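GTPase activator-like protein (Chaetomium thermophilum, PDB 5HIU) is the helical N-terminal part of TSC2, a protein that as a whole probably acts as a GTPase activator. Local coordinates at residues F188-F199 and A229-F240. Residues are numbered along the deposited sequence; the frame is centred on the assembly and turned at random.
Sequences FALVKDVIKFNF and ACIHVIESLVTF
The Phe240 ring lies between two aliphatic groups: Lys196 CG covers one face, offset toward the rim, 3.9 Å from the ring centroid and 17° off its normal, and Thr239 CG2 sits over the centre of the opposite face. Lys196 CG also covers a face of Phe197. Lys196 suits this exposed place because its extended chain runs alongside Phe240 and carries its ammonium outward. At the other end, Ala229 CB rests over one face of Phe188, 3.5 Å from CD2; a methyl lets ring and helix come close. Cys230 SG approaches the same ring obliquely, 3.5 Å from CE1, a sulfur-aromatic contact. Within 229-240, His232 donates ND1-H in its ring plane to Glu235 OE1 in a 2.9 Å hydrogen bond. Segments 188-198 and 229-240 run parallel, axes 8.9 Å apart at closest and 3° off in direction, side by side in what is consistent with an alpha-solenoid; helix 204-219, between them in sequence, covers one side, Leu214 on Val233 and Ile211 on Leu237. Branched side chains interlock knobs-into-holes: Val233 fits among Phe188, Val191, Lys192 and Ile195, while Ile195 enters between Val233, Ser236, Leu237 and Phe240. CG1 anti to the carbonyl carbon and an extended chain (chi2 165°) carry Ile195 CD1 to 3.4 Å from Leu237 CD2. Compact Ser236 admits Ile195 CG2, and its OG gives Lys192 O a weak hydrogen bond.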
loop_
_atom_site.group_PDB
_atom_site.type_symbol
_atom_site.label_atom_id
_atom_site.label_comp_id
_atom_site.label_asym_id
_atom_site.label_seq_id
_atom_site.Cartn_x
_atom_site.Cartn_y
_atom_site.Cartn_z
ATOM N N PHE A 188 10.092 -5.161 -2.403
ATOM C CA PHE A 188 9.016 -4.697 -1.513
ATOM C C PHE A 188 9.256 -5.264 -0.113
ATOM O O PHE A 188 9.198 -4.534 0.881
ATOM C CB PHE A 188 7.621 -5.194 -1.960
ATOM C CG PHE A 188 6.986 -4.402 -3.079
ATOM C CD1 PHE A 188 6.800 -3.054 -2.973
ATOM C CD2 PHE A 188 6.507 -5.052 -4.216
ATOM C CE1 PHE A 188 6.189 -2.348 -3.980
ATOM C CE2 PHE A 188 5.899 -4.351 -5.237
ATOM C CZ PHE A 188 5.749 -3.000 -5.119
ATOM N N ALA A 189 9.522 -6.560 -0.030
ATOM C CA ALA A 189 9.842 -7.153 1.276
ATOM C C ALA A 189 10.991 -6.371 1.923
ATOM O O ALA A 189 10.912 -6.030 3.086
ATOM C CB ALA A 189 10.203 -8.630 1.154
ATOM N N LEU A 190 12.027 -6.045 1.148
ATOM C CA LEU A 190 13.187 -5.333 1.698
ATOM C C LEU A 190 12.843 -3.942 2.161
ATOM O O LEU A 190 13.378 -3.474 3.147
ATOM C CB LEU A 190 14.317 -5.249 0.675
ATOM C CG LEU A 190 15.667 -4.759 1.185
ATOM C CD1 LEU A 190 16.229 -5.713 2.212
ATOM C CD2 LEU A 190 16.635 -4.633 0.027
ATOM N N VAL A 191 11.969 -3.275 1.429
ATOM C CA VAL A 191 11.583 -1.905 1.755
ATOM C C VAL A 191 10.759 -1.924 3.049
ATOM O O VAL A 191 10.946 -1.092 3.929
ATOM C CB VAL A 191 10.744 -1.276 0.632
ATOM C CG1 VAL A 191 10.217 0.064 1.057
ATOM C CG2 VAL A 191 11.543 -1.130 -0.635
ATOM N N LYS A 192 9.840 -2.872 3.151
ATOM C CA LYS A 192 9.085 -3.084 4.385
ATOM C C LYS A 192 10.033 -3.254 5.598
ATOM O O LYS A 192 9.829 -2.633 6.629
ATOM C CB LYS A 192 8.170 -4.301 4.207
ATOM C CG LYS A 192 7.186 -4.579 5.320
ATOM C CD LYS A 192 6.652 -6.009 5.214
ATOM C CE LYS A 192 6.016 -6.489 6.521
ATOM N NZ LYS A 192 5.350 -7.812 6.382
ATOM N N ASP A 193 11.081 -4.058 5.458
ATOM C CA ASP A 193 11.973 -4.362 6.587
ATOM C C ASP A 193 12.906 -3.217 6.978
ATOM O O ASP A 193 13.252 -3.039 8.167
ATOM C CB ASP A 193 12.808 -5.582 6.268
ATOM C CG ASP A 193 11.965 -6.827 6.138
ATOM O OD1 ASP A 193 10.765 -6.760 6.479
ATOM O OD2 ASP A 193 12.493 -7.870 5.704
ATOM N N VAL A 194 13.315 -2.438 5.981
ATOM C CA VAL A 194 14.194 -1.331 6.240
ATOM C C VAL A 194 13.409 -0.287 7.013
ATOM O O VAL A 194 13.924 0.304 7.939
ATOM C CB VAL A 194 14.826 -0.823 4.943
ATOM C CG1 VAL A 194 15.601 0.458 5.189
ATOM C CG2 VAL A 194 15.780 -1.885 4.403
ATOM N N ILE A 195 12.143 -0.112 6.665
ATOM C CA ILE A 195 11.247 0.793 7.382
ATOM C C ILE A 195 11.108 0.336 8.825
ATOM O O ILE A 195 11.270 1.119 9.757
ATOM C CB ILE A 195 9.886 0.905 6.669
ATOM C CG1 ILE A 195 10.023 1.858 5.475
ATOM C CG2 ILE A 195 8.828 1.463 7.600
ATOM C CD1 ILE A 195 8.899 1.818 4.465
ATOM N N LYS A 196 10.865 -0.952 9.006
ATOM C CA LYS A 196 10.661 -1.513 10.329
ATOM C C LYS A 196 11.845 -1.223 11.226
ATOM O O LYS A 196 11.674 -0.673 12.316
ATOM C CB LYS A 196 10.418 -3.020 10.240
ATOM C CG LYS A 196 10.304 -3.680 11.593
ATOM C CD LYS A 196 9.566 -4.998 11.579
ATOM C CE LYS A 196 9.821 -5.748 12.889
ATOM N NZ LYS A 196 8.986 -6.974 13.092
ATOM N N PHE A 197 13.038 -1.571 10.750
ATOM C CA PHE A 197 14.258 -1.495 11.567
ATOM C C PHE A 197 15.030 -0.180 11.533
ATOM O O PHE A 197 15.841 0.038 12.402
ATOM C CB PHE A 197 15.210 -2.624 11.197
ATOM C CG PHE A 197 14.667 -3.982 11.507
ATOM C CD1 PHE A 197 14.505 -4.391 12.817
ATOM C CD2 PHE A 197 14.294 -4.854 10.481
ATOM C CE1 PHE A 197 13.994 -5.644 13.111
ATOM C CE2 PHE A 197 13.784 -6.116 10.765
ATOM C CZ PHE A 197 13.637 -6.508 12.085
ATOM N N ASN A 198 14.777 0.700 10.572
ATOM C CA ASN A 198 15.685 1.835 10.354
ATOM C C ASN A 198 15.005 3.046 9.752
ATOM O O ASN A 198 15.608 3.776 8.962
ATOM C CB ASN A 198 16.825 1.405 9.404
ATOM C CG ASN A 198 17.871 0.578 10.089
ATOM O OD1 ASN A 198 18.433 1.007 11.067
ATOM N ND2 ASN A 198 18.140 -0.597 9.579
ATOM N N PHE A 199 13.755 3.268 10.127
ATOM C CA PHE A 199 13.021 4.429 9.649
ATOM C C PHE A 199 13.592 5.770 10.129
ATOM O O PHE A 199 13.442 6.783 9.447
ATOM C CB PHE A 199 11.533 4.363 10.021
ATOM C CG PHE A 199 10.775 5.539 9.516
ATOM C CD1 PHE A 199 10.381 5.598 8.187
ATOM C CD2 PHE A 199 10.547 6.616 10.323
ATOM C CE1 PHE A 199 9.721 6.709 7.694
ATOM C CE2 PHE A 199 9.886 7.726 9.839
ATOM C CZ PHE A 199 9.473 7.777 8.522
ATOM N N ALA A 229 1.507 -5.923 -1.521
ATOM C CA ALA A 229 2.846 -5.565 -1.083
ATOM C C ALA A 229 2.924 -4.084 -0.737
ATOM O O ALA A 229 3.449 -3.746 0.308
ATOM C CB ALA A 229 3.886 -5.935 -2.146
ATOM N N CYS A 230 2.392 -3.217 -1.604
ATOM C CA CYS A 230 2.375 -1.786 -1.350
ATOM C C CYS A 230 1.579 -1.401 -0.125
ATOM O O CYS A 230 1.922 -0.438 0.555
ATOM C CB CYS A 230 1.797 -1.035 -2.539
ATOM S SG CYS A 230 2.847 -1.187 -3.976
ATOM N N ILE A 231 0.505 -2.130 0.161
ATOM C CA ILE A 231 -0.258 -1.872 1.367
ATOM C C ILE A 231 0.599 -2.166 2.577
ATOM O O ILE A 231 0.602 -1.417 3.556
ATOM C CB ILE A 231 -1.530 -2.726 1.428
ATOM C CG1 ILE A 231 -2.542 -2.201 0.424
ATOM C CG2 ILE A 231 -2.164 -2.698 2.815
ATOM C CD1 ILE A 231 -3.592 -3.236 0.071
ATOM N N HIS A 232 1.308 -3.279 2.526
ATOM C CA HIS A 232 2.182 -3.646 3.635
ATOM C C HIS A 232 3.309 -2.642 3.795
ATOM O O HIS A 232 3.668 -2.326 4.921
ATOM C CB HIS A 232 2.651 -5.097 3.508
ATOM C CG HIS A 232 1.507 -6.062 3.542
ATOM N ND1 HIS A 232 0.484 -5.960 4.464
ATOM C CD2 HIS A 232 1.178 -7.095 2.731
ATOM C CE1 HIS A 232 -0.409 -6.907 4.237
ATOM N NE2 HIS A 232 -0.013 -7.609 3.190
ATOM N N VAL A 233 3.786 -2.055 2.694
ATOM C CA VAL A 233 4.807 -1.029 2.822
ATOM C C VAL A 233 4.236 0.158 3.574
ATOM O O VAL A 233 4.874 0.704 4.458
ATOM C CB VAL A 233 5.404 -0.629 1.473
ATOM C CG1 VAL A 233 6.089 0.728 1.552
ATOM C CG2 VAL A 233 6.390 -1.686 1.025
ATOM N N ILE A 234 3.017 0.524 3.250
ATOM C CA ILE A 234 2.371 1.662 3.871
ATOM C C ILE A 234 2.025 1.360 5.306
ATOM O O ILE A 234 2.216 2.192 6.168
ATOM C CB ILE A 234 1.132 2.105 3.071
ATOM C CG1 ILE A 234 1.595 2.794 1.793
ATOM C CG2 ILE A 234 0.266 3.077 3.876
ATOM C CD1 ILE A 234 0.524 2.818 0.729
ATOM N N GLU A 235 1.526 0.159 5.561
ATOM C CA GLU A 235 1.334 -0.312 6.934
ATOM C C GLU A 235 2.639 -0.087 7.677
ATOM O O GLU A 235 2.640 0.444 8.766
ATOM C CB GLU A 235 0.933 -1.777 6.911
ATOM C CG GLU A 235 0.614 -2.447 8.238
ATOM C CD GLU A 235 0.316 -3.946 8.087
ATOM O OE1 GLU A 235 0.253 -4.462 6.948
ATOM O OE2 GLU A 235 0.144 -4.633 9.108
ATOM N N SER A 236 3.761 -0.450 7.071
ATOM C CA SER A 236 5.025 -0.314 7.735
ATOM C C SER A 236 5.272 1.122 8.053
ATOM O O SER A 236 5.659 1.453 9.180
ATOM C CB SER A 236 6.165 -0.806 6.873
ATOM O OG SER A 236 6.406 -2.156 7.149
ATOM N N LEU A 237 5.086 1.984 7.060
ATOM C CA LEU A 237 5.352 3.378 7.294
ATOM C C LEU A 237 4.603 3.795 8.526
ATOM O O LEU A 237 5.206 4.270 9.495
ATOM C CB LEU A 237 4.953 4.247 6.115
ATOM C CG LEU A 237 5.978 4.277 4.996
ATOM C CD1 LEU A 237 5.541 5.302 3.964
ATOM C CD2 LEU A 237 7.368 4.628 5.505
ATOM N N VAL A 238 3.294 3.576 8.513
ATOM C CA VAL A 238 2.468 4.071 9.612
ATOM C C VAL A 238 2.789 3.355 10.911
ATOM O O VAL A 238 2.774 3.952 11.954
ATOM C CB VAL A 238 0.951 4.053 9.307
ATOM C CG1 VAL A 238 0.642 4.948 8.116
ATOM C CG2 VAL A 238 0.444 2.653 9.043
ATOM N N THR A 239 3.098 2.078 10.855
ATOM C CA THR A 239 3.380 1.357 12.069
ATOM C C THR A 239 4.697 1.843 12.670
ATOM O O THR A 239 4.774 2.085 13.874
ATOM C CB THR A 239 3.427 -0.170 11.833
ATOM O OG1 THR A 239 2.230 -0.613 11.189
ATOM C CG2 THR A 239 3.538 -0.913 13.132
ATOM N N PHE A 240 5.730 2.010 11.852
ATOM C CA PHE A 240 7.093 2.262 12.393
ATOM C C PHE A 240 7.698 3.643 12.185
ATOM O O PHE A 240 8.688 3.957 12.809
ATOM C CB PHE A 240 8.053 1.226 11.856
ATOM C CG PHE A 240 7.650 -0.176 12.181
ATOM C CD1 PHE A 240 7.744 -0.647 13.480
ATOM C CD2 PHE A 240 7.165 -1.025 11.193
ATOM C CE1 PHE A 240 7.363 -1.945 13.786
ATOM C CE2 PHE A 240 6.788 -2.327 11.501
ATOM C CZ PHE A 240 6.882 -2.783 12.789
#